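Local coordinates for pyridoxine 4-oxidase (Mesorhizobium loti, PDB 4HA6), which probably oxidises the 4-hydroxymethyl group of pyridoxine to the aldehyde with FAD as cofactor, as a member of the GMC oxidoreductase family, at residues Met317-Ala322 with Ala486-Ala491; Ile333-Gly338 with Leu402-Thr407; Gly171-Glu176 with Pro182-Ile187. One frame throughout, in Å; residues are numbered along the deposited sequence.

Contact 1 of 3, residues Met317-Ala322 with Ala486-Ala491; sequences MAYMRA and AGPIHA. With FAD (flavin-adenine dinucleotide), chain B.
The phenol end of Tyr319 meets the loop Ala486-Gly487-Pro488, which leads into helix 490-506 beside the flavin, at the junction of the substrate-side antiparallel sheet and the FAD site of this GMC oxidoreductase. CG of Tyr319 lies anti to its own carbonyl carbon (chi1 -58°), which sends the ring from strand 314-320 toward that loop. Ring and pyrrolidine meet at a slant: Tyr319 OH comes to 3.2 Å from Pro488 CD and 3.5 Å from Gly487 CA, while CE1 lies 3.8 Å from Ala486 O. A CB on Gly487 would fall 2.5 Å from Tyr319 OH, so the lack of a side chain lets the hydroxyl come this close. His172 also packs edge-to-face with the Tyr319 ring. Cutting Tyr319 back to an alanine removes the ring and hydroxyl, which would probably open a gap beside Gly487 and Pro488 and leave His172 without its aromatic neighbour. Pro488 also touches the bound pyridoxamine, which places the tyrosine probably in a second shell, behind Pro488. On the flavin side, Pro488 CB lies 3.1 Å from FAD O2, which accepts a hydrogen bond from His490 N at 2.7 Å with an N-H...O angle of 151°.

Contact 2 of 3, residues Ile333-Gly338 with Leu402-Thr407; sequences IVVGCG and LEASRT
Val335 lays both its methyl groups against the helix backbone at Ser405. CG2 reaches the Ser405 amide N at 3.6 Å and CG1 comes to 3.7 Å from Ser405 OG; with CG1 anti to the backbone N (chi1 172°) and CG2 beside it, both methyls face Ser405 CB, which lies within 3.9 Å of each. No hydrogen bond crosses between the segments, so the contact rests on shape and apolar surface. The Ser405 hydroxyl is nonetheless satisfied, because its hydrogen bond goes to Asn298 OD1 on strand 293-302, and the valine methyl merely lies alongside it.

Ala404 supplies the other half of the helix surface. Its CB sits 3.8 Å from Ile333 CD1 and 4.0 Å from Val335 CG2, so one methyl is shared by two side chains spaced two residues apart on the strand, both of which project toward the helix. The extended end of Ile333 (chi2 -174°) carries CD1 out to this methyl. Small residues on the helix permit the close approach: the axes of the two short segments come within 8.0 Å, their directions 38° apart, and the CA atoms of Val335 and Ser405 are 5.7 Å apart. Met320 of the adjoining strand 314-320 also touches both Ile333 and Ala404, while Phe157 of helix 152-163 packs on Val335. These buried apolar contacts make a helix-on-sheet interface: helix 392-409 covers part of one face of the antiparallel sheet, beside helix 152-163, as in the helix-backed sheet of the GMC substrate-binding domain.

Contact 3 of 3, residues Gly171-Glu176 with Pro182-Ile187; sequences GHNSGE and PNSLNI
Pro182 touches Gly171 through its backbone, the carbonyl O lying 4.3 Å from Gly171 CA. At Asn183, CG is anti to the carbonyl carbon, beside the backbone N (chi1 -56°); the side chain starts away from the facing segment, yet its amide end turns back, and OD1 lies at the edge of the His172 ring and in its plane, 3.4 Å from CE1, with ring and amide planes 42° apart. The stronger partner of Asn183 OD1 is Met317 N, while His172 NE2 bonds to Met317 O, so both side chains clasp one residue of strand 314-320. Asn183 also brings this loop about 4 Å (side chain to ligand) from pyridoxamine, at the border of the substrate site.

Ser184 points toward 171-176. Its OG packs 3.5 Å from Gly171 CA, where a CB would clash; the positive phi of Gly171 (80°) also suits a residue lacking a side chain. Two waters bridge the segments. One accepts from Ser184 N and lies 2.6 Å from His172 ND1; the other accepts from Asn173 ND2 and lies 2.7 Å from Ser184 OG, so Ser184 is tied through its backbone N and its OG. Arg94 N and Tyr92 O hold Asn173 further. An inverse gamma turn centred on Asn186 follows. Both segments belong to the one loop from helix 152-163 to strand 187-188, whose first residue is Ile187, packed against strand 314-320.

Overall arrangement
Along the chain contact 3 closes first, and contact 2 is nested inside the long loop that contact 1 closes. Contacts 1 and 2 have centres about 12 Å apart and share the antiparallel sheet, where strands 314-320 and 333-338 are neighbours joined by probable hydrogen bonds such as Ala318 N to Val335 O. Contact 3, centred about 10 Å from contact 1, abuts strand 314-320 at Met317 and Tyr319, but stays about 7 Å from contact 2 at the nearest atoms. Strand 314-320 stands between three elements: helix 392-409, the 171-187 loop and the loop beside the flavin, which is consistent with the strand joining the outer helix layer to the wall of the pyridoxamine and FAD site.

Contact 1 of 3, residues Met317-Ala322 with Ala486-Ala491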
loop_
_atom_site.group_PDB
_atom_site.type_symbol
_atom_site.label_atom_id
_atom_site.label_comp_id
_atom_site.label_asym_id
_atom_site.label_seq_id
_atom_site.Cartn_x
_atom_site.Cartn_y
_atom_site.Cartn_z
ATOM N N MET A 317 13.548 -5.296 5.633
ATOM C CA MET A 317 12.876 -6.481 5.105
ATOM C C MET A 317 13.887 -7.308 4.355
ATOM O O MET A 317 14.675 -6.761 3.571
ATOM C CB MET A 317 11.793 -6.100 4.098
ATOM C CG MET A 317 10.677 -5.267 4.648
ATOM S SD MET A 317 10.019 -6.096 6.072
ATOM C CE MET A 317 10.637 -4.948 7.309
ATOM N N ALA A 318 13.857 -8.621 4.574
ATOM C CA ALA A 318 14.649 -9.537 3.771
ATOM C C ALA A 318 13.689 -10.410 2.972
ATOM O O ALA A 318 13.042 -11.294 3.539
ATOM C CB ALA A 318 15.531 -10.400 4.658
ATOM N N TYR A 319 13.584 -10.151 1.668
ATOM C CA TYR A 319 12.787 -10.992 0.778
ATOM C C TYR A 319 13.625 -12.173 0.301
ATOM O O TYR A 319 14.838 -12.044 0.129
ATOM C CB TYR A 319 12.296 -10.166 -0.417
ATOM C CG TYR A 319 11.495 -8.984 0.047
ATOM C CD1 TYR A 319 10.140 -9.122 0.315
ATOM C CD2 TYR A 319 12.097 -7.749 0.278
ATOM C CE1 TYR A 319 9.387 -8.048 0.765
ATOM C CE2 TYR A 319 11.351 -6.658 0.739
ATOM C CZ TYR A 319 9.991 -6.831 0.987
ATOM O OH TYR A 319 9.205 -5.793 1.459
ATOM N N MET A 320 12.981 -13.317 0.074
ATOM C CA MET A 320 13.720 -14.516 -0.306
ATOM C C MET A 320 12.789 -15.580 -0.888
ATOM O O MET A 320 11.558 -15.438 -0.881
ATOM C CB MET A 320 14.474 -15.071 0.914
ATOM C CG MET A 320 13.556 -15.518 2.061
ATOM S SD MET A 320 14.360 -15.704 3.687
ATOM C CE MET A 320 14.426 -13.999 4.235
ATOM N N ARG A 321 13.377 -16.655 -1.390
ATOM C CA ARG A 321 12.575 -17.771 -1.834
ATOM C C ARG A 321 12.151 -18.523 -0.574
ATOM O O ARG A 321 12.786 -18.399 0.480
ATOM C CB ARG A 321 13.370 -18.661 -2.798
ATOM C CG ARG A 321 13.848 -17.932 -4.066
ATOM C CD ARG A 321 12.689 -17.521 -4.984
ATOM N NE ARG A 321 12.097 -18.688 -5.625
ATOM C CZ ARG A 321 11.072 -18.645 -6.470
ATOM N NH1 ARG A 321 10.516 -17.478 -6.794
ATOM N NH2 ARG A 321 10.602 -19.773 -6.991
ATOM N N ALA A 322 11.065 -19.274 -0.667
ATOM C CA ALA A 322 10.551 -19.983 0.497
ATOM C C ALA A 322 11.381 -21.215 0.897
ATOM O O ALA A 322 11.251 -21.689 2.022
ATOM C CB ALA A 322 9.111 -20.372 0.274
ATOM N N ALA A 486 5.650 -7.651 -4.584
ATOM C CA ALA A 486 6.186 -8.506 -3.514
ATOM C C ALA A 486 6.196 -7.834 -2.132
ATOM O O ALA A 486 6.051 -8.505 -1.101
ATOM C CB ALA A 486 7.600 -9.020 -3.876
ATOM N N GLY A 487 6.391 -6.517 -2.109
ATOM C CA GLY A 487 6.543 -5.794 -0.856
ATOM C C GLY A 487 5.604 -4.596 -0.832
ATOM O O GLY A 487 4.612 -4.568 -1.556
ATOM N N PRO A 488 5.918 -3.595 -0.006
ATOM C CA PRO A 488 5.054 -2.421 0.113
ATOM C C PRO A 488 4.716 -1.788 -1.249
ATOM O O PRO A 488 5.573 -1.719 -2.142
ATOM C CB PRO A 488 5.891 -1.481 0.997
ATOM C CG PRO A 488 6.703 -2.409 1.850
ATOM C CD PRO A 488 7.077 -3.529 0.907
ATOM N N ILE A 489 3.474 -1.319 -1.385
ATOM C CA ILE A 489 2.909 -0.968 -2.685
ATOM C C ILE A 489 2.883 0.521 -3.054
ATOM O O ILE A 489 2.385 0.882 -4.127
ATOM C CB ILE A 489 1.451 -1.453 -2.778
ATOM C CG1 ILE A 489 0.577 -0.737 -1.737
ATOM C CG2 ILE A 489 1.367 -2.979 -2.624
ATOM C CD1 ILE A 489 -0.902 -1.127 -1.825
ATOM N N HIS A 490 3.372 1.396 -2.182
ATOM C CA HIS A 490 3.257 2.829 -2.455
ATOM C C HIS A 490 3.993 3.206 -3.751
ATOM O O HIS A 490 3.479 3.990 -4.557
ATOM C CB HIS A 490 3.754 3.647 -1.256
ATOM C CG HIS A 490 3.507 5.121 -1.361
ATOM N ND1 HIS A 490 4.522 6.050 -1.260
ATOM C CD2 HIS A 490 2.363 5.827 -1.525
ATOM C CE1 HIS A 490 4.011 7.266 -1.360
ATOM N NE2 HIS A 490 2.704 7.161 -1.522
ATOM N N ALA A 491 5.172 2.633 -3.978
ATOM C CA ALA A 491 5.924 2.959 -5.198
ATOM C C ALA A 491 5.074 2.618 -6.422
ATOM O O ALA A 491 5.031 3.369 -7.403
ATOM C CB ALA A 491 7.243 2.191 -5.247
HETATM P PA FAD B . -4.704 6.788 -0.421
HETATM O O1A FAD B . -3.284 7.333 -0.373
HETATM O O2A FAD B . -5.238 6.062 0.782
HETATM O O5B FAD B . -5.673 8.035 -0.774
HETATM C C5B FAD B . -7.094 8.006 -0.686
HETATM C C4B FAD B . -7.508 9.450 -0.441
HETATM O O4B FAD B . -8.825 9.717 -0.934
HETATM C C3B FAD B . -7.526 9.763 1.049
HETATM O O3B FAD B . -6.863 11.028 1.209
HETATM C C2B FAD B . -9.006 9.858 1.409
HETATM O O2B FAD B . -9.231 10.786 2.485
HETATM C C1B FAD B . -9.634 10.317 0.096
HETATM N N9A FAD B . -11.042 9.872 -0.127
HETATM C C8A FAD B . -11.549 8.641 0.104
HETATM N N7A FAD B . -12.865 8.598 -0.241
HETATM C C5A FAD B . -13.221 9.817 -0.710
HETATM C C6A FAD B . -14.459 10.444 -1.244
HETATM N N6A FAD B . -15.623 9.729 -1.357
HETATM N N1A FAD B . -14.390 11.752 -1.623
HETATM C C2A FAD B . -13.247 12.464 -1.530
HETATM N N3A FAD B . -12.093 11.943 -1.056
HETATM C C4A FAD B . -12.012 10.649 -0.636
HETATM N N1 FAD B . 3.297 1.601 1.467
HETATM C C2 FAD B . 4.613 1.516 1.195
HETATM O O2 FAD B . 4.965 1.327 0.010
HETATM N N3 FAD B . 5.557 1.596 2.152
HETATM C C4 FAD B . 5.252 1.790 3.447
HETATM O O4 FAD B . 6.145 1.850 4.332
HETATM C C4X FAD B . 3.824 1.894 3.824
HETATM N N5 FAD B . 3.428 2.072 5.101
HETATM C C5X FAD B . 2.113 2.184 5.416
HETATM C C6 FAD B . 1.716 2.377 6.737
HETATM C C7 FAD B . 0.367 2.499 7.059
HETATM C C7M FAD B . -0.045 2.711 8.494
HETATM C C8 FAD B . -0.661 2.426 5.983
HETATM C C8M FAD B . -2.119 2.552 6.336
HETATM C C9 FAD B . -0.276 2.235 4.657
HETATM C C9A FAD B . 1.078 2.106 4.346
HETATM N N10 FAD B . 1.479 1.909 3.013
HETATM C C10 FAD B . 2.846 1.797 2.724
HETATM C "C1'" FAD B . 0.475 1.816 1.946
HETATM C "C2'" FAD B . 0.404 3.069 1.087
HETATM O "O2'" FAD B . 0.394 4.239 1.921
HETATM C "C3'" FAD B . -0.888 2.977 0.273
HETATM O "O3'" FAD B . -0.911 1.708 -0.400
HETATM C "C4'" FAD B . -0.993 4.106 -0.736
HETATM O "O4'" FAD B . -0.903 5.352 -0.023
HETATM C "C5'" FAD B . -2.299 4.025 -1.534
HETATM O "O5'" FAD B . -2.540 5.301 -2.123
HETATM P P FAD B . -3.914 5.568 -2.901
HETATM O O1P FAD B . -3.801 6.820 -3.760
HETATM O O2P FAD B . -4.394 4.277 -3.534
HETATM O O3P FAD B . -4.931 5.835 -1.691
#

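Contact 2 of 3, residues Ile333-Gly338 with Leu402-Thr407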
loop_
_atom_site.group_PDB
_atom_site.type_symbol
_atom_site.label_atom_id
_atom_site.label_comp_id
_atom_site.label_asym_id
_atom_site.label_seq_id
_atom_site.Cartn_x
_atom_site.Cartn_y
_atom_site.Cartn_z
ATOM N N ILE A 333 8.627 -15.191 0.253
ATOM C CA ILE A 333 8.381 -14.821 1.646
ATOM C C ILE A 333 9.252 -13.625 2.014
ATOM O O ILE A 333 10.098 -13.189 1.223
ATOM C CB ILE A 333 8.658 -15.995 2.638
ATOM C CG1 ILE A 333 10.112 -16.468 2.518
ATOM C CG2 ILE A 333 7.696 -17.160 2.431
ATOM C CD1 ILE A 333 10.441 -17.712 3.347
ATOM N N VAL A 334 9.044 -13.105 3.219
ATOM C CA VAL A 334 9.812 -11.972 3.726
ATOM C C VAL A 334 9.953 -12.123 5.237
ATOM O O VAL A 334 9.036 -12.607 5.907
ATOM C CB VAL A 334 9.120 -10.622 3.396
ATOM C CG1 VAL A 334 7.699 -10.604 3.920
ATOM C CG2 VAL A 334 9.927 -9.435 3.960
ATOM N N VAL A 335 11.122 -11.768 5.764
ATOM C CA VAL A 335 11.323 -11.703 7.206
ATOM C C VAL A 335 11.905 -10.333 7.486
ATOM O O VAL A 335 12.925 -9.970 6.907
ATOM C CB VAL A 335 12.303 -12.783 7.727
ATOM C CG1 VAL A 335 12.614 -12.546 9.198
ATOM C CG2 VAL A 335 11.729 -14.178 7.524
ATOM N N GLY A 336 11.255 -9.566 8.350
ATOM C CA GLY A 336 11.679 -8.198 8.603
ATOM C C GLY A 336 12.140 -8.008 10.035
ATOM O O GLY A 336 11.656 -8.687 10.951
ATOM N N CYS A 337 13.082 -7.097 10.237
ATOM C CA CYS A 337 13.590 -6.853 11.578
ATOM C C CYS A 337 12.850 -5.690 12.238
ATOM O O CYS A 337 13.072 -4.536 11.877
ATOM C CB CYS A 337 15.088 -6.556 11.528
ATOM S SG CYS A 337 15.789 -6.227 13.156
ATOM N N GLY A 338 11.963 -5.993 13.186
ATOM C CA GLY A 338 11.247 -4.956 13.919
ATOM C C GLY A 338 11.996 -4.561 15.185
ATOM O O GLY A 338 12.002 -5.310 16.166
ATOM N N LEU A 402 7.685 -18.333 8.675
ATOM C CA LEU A 402 7.967 -18.472 10.113
ATOM C C LEU A 402 9.242 -19.273 10.287
ATOM O O LEU A 402 10.075 -18.977 11.154
ATOM C CB LEU A 402 6.853 -19.239 10.815
ATOM C CG LEU A 402 6.465 -18.914 12.270
ATOM C CD1 LEU A 402 5.834 -20.120 12.939
ATOM C CD2 LEU A 402 7.591 -18.322 13.127
ATOM N N GLU A 403 9.394 -20.314 9.480
ATOM C CA GLU A 403 10.593 -21.129 9.611
ATOM C C GLU A 403 11.826 -20.352 9.216
ATOM O O GLU A 403 12.884 -20.530 9.812
ATOM C CB GLU A 403 10.472 -22.429 8.820
ATOM C CG GLU A 403 9.492 -23.369 9.472
ATOM C CD GLU A 403 9.381 -24.680 8.759
ATOM O OE1 GLU A 403 9.647 -24.714 7.532
ATOM O OE2 GLU A 403 9.022 -25.668 9.433
ATOM N N ALA A 404 11.696 -19.486 8.217
ATOM C CA ALA A 404 12.854 -18.718 7.784
ATOM C C ALA A 404 13.225 -17.737 8.885
ATOM O O ALA A 404 14.408 -17.511 9.164
ATOM C CB ALA A 404 12.571 -17.996 6.485
ATOM N N SER A 405 12.197 -17.170 9.515
ATOM C CA SER A 405 12.383 -16.164 10.557
ATOM C C SER A 405 13.131 -16.734 11.761
ATOM O O SER A 405 14.043 -16.100 12.314
ATOM C CB SER A 405 11.018 -15.634 11.015
ATOM O OG SER A 405 11.184 -14.608 11.972
ATOM N N ARG A 406 12.725 -17.918 12.196
ATOM C CA ARG A 406 13.364 -18.517 13.357
ATOM C C ARG A 406 14.815 -18.906 13.045
ATOM O O ARG A 406 15.691 -18.710 13.883
ATOM C CB ARG A 406 12.536 -19.693 13.872
ATOM C CG ARG A 406 11.114 -19.261 14.280
ATOM C CD ARG A 406 10.346 -20.399 14.918
ATOM N NE ARG A 406 10.876 -20.701 16.238
ATOM C CZ ARG A 406 10.755 -21.880 16.838
ATOM N NH1 ARG A 406 10.122 -22.873 16.228
ATOM N NH2 ARG A 406 11.272 -22.066 18.045
ATOM N N THR A 407 15.068 -19.404 11.833
ATOM C CA THR A 407 16.437 -19.734 11.418
ATOM C C THR A 407 17.315 -18.480 11.518
ATOM O O THR A 407 18.384 -18.501 12.146
ATOM C CB THR A 407 16.491 -20.328 9.985
ATOM O OG1 THR A 407 15.743 -21.551 9.945
ATOM C CG2 THR A 407 17.922 -20.626 9.560
#

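Contact 3 of 3, residues Gly171-Glu176 with Pro182-Ile187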
loop_
_atom_site.group_PDB
_atom_site.type_symbol
_atom_site.label_atom_id
_atom_site.label_comp_id
_atom_site.label_asym_id
_atom_site.label_seq_id
_atom_site.Cartn_x
_atom_site.Cartn_y
_atom_site.Cartn_z
ATOM N N GLY A 171 19.356 -1.329 -1.223
ATOM C CA GLY A 171 17.941 -1.074 -1.422
ATOM C C GLY A 171 17.349 -2.209 -2.238
ATOM O O GLY A 171 18.088 -3.082 -2.708
ATOM N N HIS A 172 16.029 -2.195 -2.420
ATOM C CA HIS A 172 15.326 -3.315 -3.027
ATOM C C HIS A 172 14.958 -3.060 -4.473
ATOM O O HIS A 172 14.203 -3.833 -5.049
ATOM C CB HIS A 172 14.020 -3.578 -2.265
ATOM C CG HIS A 172 14.229 -4.110 -0.887
ATOM N ND1 HIS A 172 13.995 -3.351 0.240
ATOM C CD2 HIS A 172 14.665 -5.315 -0.453
ATOM C CE1 HIS A 172 14.276 -4.072 1.312
ATOM N NE2 HIS A 172 14.684 -5.267 0.922
ATOM N N ASN A 173 15.497 -2.001 -5.066
ATOM C CA ASN A 173 14.848 -1.420 -6.236
ATOM C C ASN A 173 15.576 -1.555 -7.572
ATOM O O ASN A 173 15.141 -1.005 -8.593
ATOM C CB ASN A 173 14.470 0.033 -5.914
ATOM C CG ASN A 173 13.507 0.108 -4.733
ATOM O OD1 ASN A 173 12.533 -0.650 -4.683
ATOM N ND2 ASN A 173 13.808 0.959 -3.753
ATOM N N SER A 174 16.665 -2.316 -7.569
ATOM C CA SER A 174 17.486 -2.442 -8.758
ATOM C C SER A 174 16.887 -3.403 -9.778
ATOM O O SER A 174 17.374 -3.489 -10.904
ATOM C CB SER A 174 18.867 -2.949 -8.379
ATOM O OG SER A 174 18.817 -4.350 -8.192
ATOM N N GLY A 175 15.817 -4.103 -9.400
ATOM C CA GLY A 175 15.319 -5.207 -10.204
ATOM C C GLY A 175 15.657 -6.517 -9.514
ATOM O O GLY A 175 15.076 -7.563 -9.820
ATOM N N GLU A 176 16.611 -6.451 -8.586
ATOM C CA GLU A 176 16.934 -7.569 -7.699
ATOM C C GLU A 176 16.404 -7.247 -6.308
ATOM O O GLU A 176 16.834 -6.270 -5.688
ATOM C CB GLU A 176 18.450 -7.802 -7.639
ATOM C CG GLU A 176 18.858 -8.979 -6.741
ATOM C CD GLU A 176 20.345 -9.289 -6.800
ATOM O OE1 GLU A 176 20.792 -10.237 -6.104
ATOM O OE2 GLU A 176 21.063 -8.578 -7.539
ATOM N N PRO A 182 19.153 -2.503 4.400
ATOM C CA PRO A 182 18.197 -1.606 5.059
ATOM C C PRO A 182 17.136 -1.185 4.046
ATOM O O PRO A 182 17.470 -1.019 2.867
ATOM C CB PRO A 182 19.051 -0.379 5.423
ATOM C CG PRO A 182 20.471 -0.859 5.409
ATOM C CD PRO A 182 20.523 -1.956 4.374
ATOM N N ASN A 183 15.889 -1.019 4.482
ATOM C CA ASN A 183 14.851 -0.500 3.597
ATOM C C ASN A 183 15.192 0.899 3.119
ATOM O O ASN A 183 15.646 1.728 3.905
ATOM C CB ASN A 183 13.503 -0.443 4.322
ATOM C CG ASN A 183 13.084 -1.788 4.884
ATOM O OD1 ASN A 183 13.469 -2.826 4.361
ATOM N ND2 ASN A 183 12.298 -1.770 5.959
ATOM N N SER A 184 14.980 1.166 1.833
ATOM C CA SER A 184 15.019 2.536 1.336
ATOM C C SER A 184 13.809 3.265 1.901
ATOM O O SER A 184 12.758 2.646 2.100
ATOM C CB SER A 184 14.995 2.563 -0.194
ATOM O OG SER A 184 16.105 1.841 -0.734
ATOM N N LEU A 185 13.956 4.566 2.165
ATOM C CA LEU A 185 12.916 5.335 2.859
ATOM C C LEU A 185 12.645 6.692 2.207
ATOM O O LEU A 185 13.566 7.327 1.675
ATOM C CB LEU A 185 13.312 5.567 4.314
ATOM C CG LEU A 185 13.495 4.356 5.224
ATOM C CD1 LEU A 185 14.131 4.783 6.526
ATOM C CD2 LEU A 185 12.159 3.705 5.487
ATOM N N ASN A 186 11.390 7.142 2.252
ATOM C CA ASN A 186 11.071 8.494 1.793
ATOM C C ASN A 186 11.267 9.471 2.933
ATOM O O ASN A 186 10.297 9.889 3.579
ATOM C CB ASN A 186 9.640 8.613 1.256
ATOM C CG ASN A 186 9.389 7.745 0.032
ATOM O OD1 ASN A 186 8.308 7.167 -0.111
ATOM N ND2 ASN A 186 10.380 7.656 -0.862
ATOM N N ILE A 187 12.531 9.810 3.179
ATOM C CA ILE A 187 12.935 10.729 4.242
ATOM C C ILE A 187 13.973 11.679 3.648
ATOM O O ILE A 187 14.797 11.271 2.823
ATOM C CB ILE A 187 13.550 9.965 5.452
ATOM C CG1 ILE A 187 12.531 9.009 6.078
ATOM C CG2 ILE A 187 14.058 10.925 6.521
ATOM C CD1 ILE A 187 13.054 8.257 7.307
HETATM O O HOH W 1 13.889 -0.741 -0.205
HETATM O O HOH W 2 16.504 1.987 -3.364
#